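Local structure of ADP-ribosylating toxin CARDS (Mycoplasma pneumoniae, 4TLV) at residues L335-F340 and L348-S353. The protein transfers the ADP-ribosyl group from NAD(+) to multiple target proteins, and causes vacuolization and disrupts respiratory epithelium as the main virulence factor of its bacterium. Residues are numbered along the deposited sequence; the frame is centred on the assembly and turned at random.
Sequences LSLTAF and LKVHLS
Thr338 OG1 and Ser353 OG are hydrogen-bonded across the two strands at 2.7 Å, and either hydroxyl could be the donor. With chi1 at -54°, Thr338 OG1 lies anti to the carbonyl carbon, where it meets the Ser353 hydroxyl, while CG2 is turned to the Phe340 ring. Thr338 OG1 also lies 3.0 Å from Ser336 O, the carbonyl that accepts the backbone N-H of Ser353. The strands form an antiparallel ladder. Ser336, Thr338 and Phe340 make the hydrogen-bonded pairs with Ser353, His351 and Lys349, two backbone bonds each. The Thr338 N to His351 O bond is bent, with 133° at the hydrogen.

On the same face, the Phe340 ring leans toward the partner strand. Thr338 CG2 sits 3.5 Å above one ring face, offset toward the rim. Phe340 CD2 meets His351 CB at 3.6 Å, and the two side chains cross obliquely. Ser353 CB approaches the ring edge at CZ.

The face of Leu337, Ala339, Val350 and Leu352 is apolar and buried. Leu337 CG rests on Val350 CG1 at 3.7 Å, and Leu337 CD1 meets Leu352 CD2 at 3.9 Å. Leu348 CD1 touches Ala339 CB.

This is a beta hairpin of the D2 beta-trefoil domain. Strand 348-354 continues the sheet to strand 401-407, through backbone bonds of Leu348 and Val350. Strand 335-340 has backbone bonds to strand 323-325. Leu352 touches Val299 of strand 298-303 and Leu325 of strand 323-325.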
loop_
_atom_site.group_PDB
_atom_site.type_symbol
_atom_site.label_atom_id
_atom_site.label_comp_id
_atom_site.label_asym_id
_atom_site.label_seq_id
_atom_site.Cartn_x
_atom_site.Cartn_y
_atom_site.Cartn_z
ATOM N N LEU A 335 -1.865 -8.806 -12.014
ATOM C CA LEU A 335 -2.402 -7.671 -12.763
ATOM C C LEU A 335 -3.623 -7.052 -12.078
ATOM O O LEU A 335 -4.457 -7.772 -11.530
ATOM C CB LEU A 335 -2.789 -8.117 -14.173
ATOM C CG LEU A 335 -1.629 -8.649 -15.029
ATOM C CD1 LEU A 335 -2.176 -9.478 -16.213
ATOM C CD2 LEU A 335 -0.721 -7.503 -15.502
ATOM N N SER A 336 -3.720 -5.722 -12.136
ATOM C CA SER A 336 -4.771 -4.949 -11.463
ATOM C C SER A 336 -5.432 -3.979 -12.437
ATOM O O SER A 336 -4.787 -3.497 -13.370
ATOM C CB SER A 336 -4.162 -4.125 -10.314
ATOM O OG SER A 336 -3.747 -4.958 -9.251
ATOM N N LEU A 337 -6.718 -3.710 -12.219
ATOM C CA LEU A 337 -7.440 -2.672 -12.942
ATOM C C LEU A 337 -6.776 -1.333 -12.700
ATOM O O LEU A 337 -6.497 -0.962 -11.554
ATOM C CB LEU A 337 -8.898 -2.611 -12.469
ATOM C CG LEU A 337 -9.867 -3.501 -13.255
ATOM C CD1 LEU A 337 -9.462 -4.957 -13.264
ATOM C CD2 LEU A 337 -11.302 -3.325 -12.736
ATOM N N THR A 338 -6.537 -0.598 -13.778
ATOM C CA THR A 338 -5.792 0.643 -13.693
ATOM C C THR A 338 -6.541 1.707 -14.498
ATOM O O THR A 338 -6.937 1.459 -15.637
ATOM C CB THR A 338 -4.365 0.440 -14.256
ATOM O OG1 THR A 338 -3.739 -0.672 -13.595
ATOM C CG2 THR A 338 -3.516 1.682 -14.078
ATOM N N ALA A 339 -6.763 2.869 -13.891
ATOM C CA ALA A 339 -7.442 3.973 -14.560
ATOM C C ALA A 339 -6.421 4.826 -15.314
ATOM O O ALA A 339 -5.597 5.502 -14.700
ATOM C CB ALA A 339 -8.187 4.821 -13.547
ATOM N N PHE A 340 -6.471 4.768 -16.644
ATOM C CA PHE A 340 -5.538 5.502 -17.501
ATOM C C PHE A 340 -6.198 6.726 -18.127
ATOM O O PHE A 340 -7.379 6.704 -18.464
ATOM C CB PHE A 340 -5.033 4.601 -18.626
ATOM C CG PHE A 340 -4.021 3.591 -18.192
ATOM C CD1 PHE A 340 -2.692 3.960 -18.003
ATOM C CD2 PHE A 340 -4.382 2.268 -17.997
ATOM C CE1 PHE A 340 -1.749 3.022 -17.606
ATOM C CE2 PHE A 340 -3.435 1.321 -17.614
ATOM C CZ PHE A 340 -2.123 1.699 -17.417
ATOM N N LEU A 348 -11.562 8.515 -18.071
ATOM C CA LEU A 348 -10.441 7.603 -17.940
ATOM C C LEU A 348 -10.875 6.284 -18.522
ATOM O O LEU A 348 -12.062 5.979 -18.540
ATOM C CB LEU A 348 -10.084 7.411 -16.468
ATOM C CG LEU A 348 -9.721 8.673 -15.702
ATOM C CD1 LEU A 348 -9.636 8.365 -14.206
ATOM C CD2 LEU A 348 -8.416 9.229 -16.215
ATOM N N LYS A 349 -9.921 5.496 -19.001
ATOM C CA LYS A 349 -10.232 4.170 -19.512
ATOM C C LYS A 349 -9.539 3.099 -18.670
ATOM O O LYS A 349 -8.364 3.223 -18.335
ATOM C CB LYS A 349 -9.787 4.049 -20.966
ATOM C CG LYS A 349 -9.648 2.627 -21.453
ATOM C CD LYS A 349 -10.886 2.167 -22.189
ATOM C CE LYS A 349 -10.551 1.790 -23.622
ATOM N NZ LYS A 349 -9.775 0.517 -23.722
ATOM N N VAL A 350 -10.272 2.049 -18.326
ATOM C CA VAL A 350 -9.702 0.999 -17.489
ATOM C C VAL A 350 -8.977 -0.065 -18.325
ATOM O O VAL A 350 -9.473 -0.500 -19.361
ATOM C CB VAL A 350 -10.779 0.353 -16.617
ATOM C CG1 VAL A 350 -10.159 -0.649 -15.655
ATOM C CG2 VAL A 350 -11.542 1.432 -15.855
ATOM N N HIS A 351 -7.808 -0.490 -17.845
ATOM C CA HIS A 351 -6.936 -1.412 -18.568
ATOM C C HIS A 351 -6.093 -2.096 -17.491
ATOM O O HIS A 351 -5.950 -1.565 -16.400
ATOM C CB HIS A 351 -6.030 -0.589 -19.493
ATOM C CG HIS A 351 -5.402 -1.365 -20.607
ATOM N ND1 HIS A 351 -5.946 -1.991 -21.675
ATOM C CD2 HIS A 351 -4.037 -1.527 -20.724
ATOM C CE1 HIS A 351 -4.911 -2.544 -22.397
ATOM N NE2 HIS A 351 -3.768 -2.241 -21.805
ATOM N N LEU A 352 -5.509 -3.251 -17.785
ATOM C CA LEU A 352 -4.694 -3.922 -16.775
ATOM C C LEU A 352 -3.288 -3.344 -16.738
ATOM O O LEU A 352 -2.781 -2.865 -17.754
ATOM C CB LEU A 352 -4.616 -5.431 -17.041
ATOM C CG LEU A 352 -5.908 -6.247 -16.943
ATOM C CD1 LEU A 352 -5.591 -7.724 -17.217
ATOM C CD2 LEU A 352 -6.548 -6.076 -15.570
ATOM N N SER A 353 -2.671 -3.363 -15.560
ATOM C CA SER A 353 -1.226 -3.203 -15.465
ATOM C C SER A 353 -0.684 -3.979 -14.265
ATOM O O SER A 353 -1.451 -4.501 -13.456
ATOM C CB SER A 353 -0.801 -1.730 -15.420
ATOM O OG SER A 353 -1.185 -1.135 -14.213
#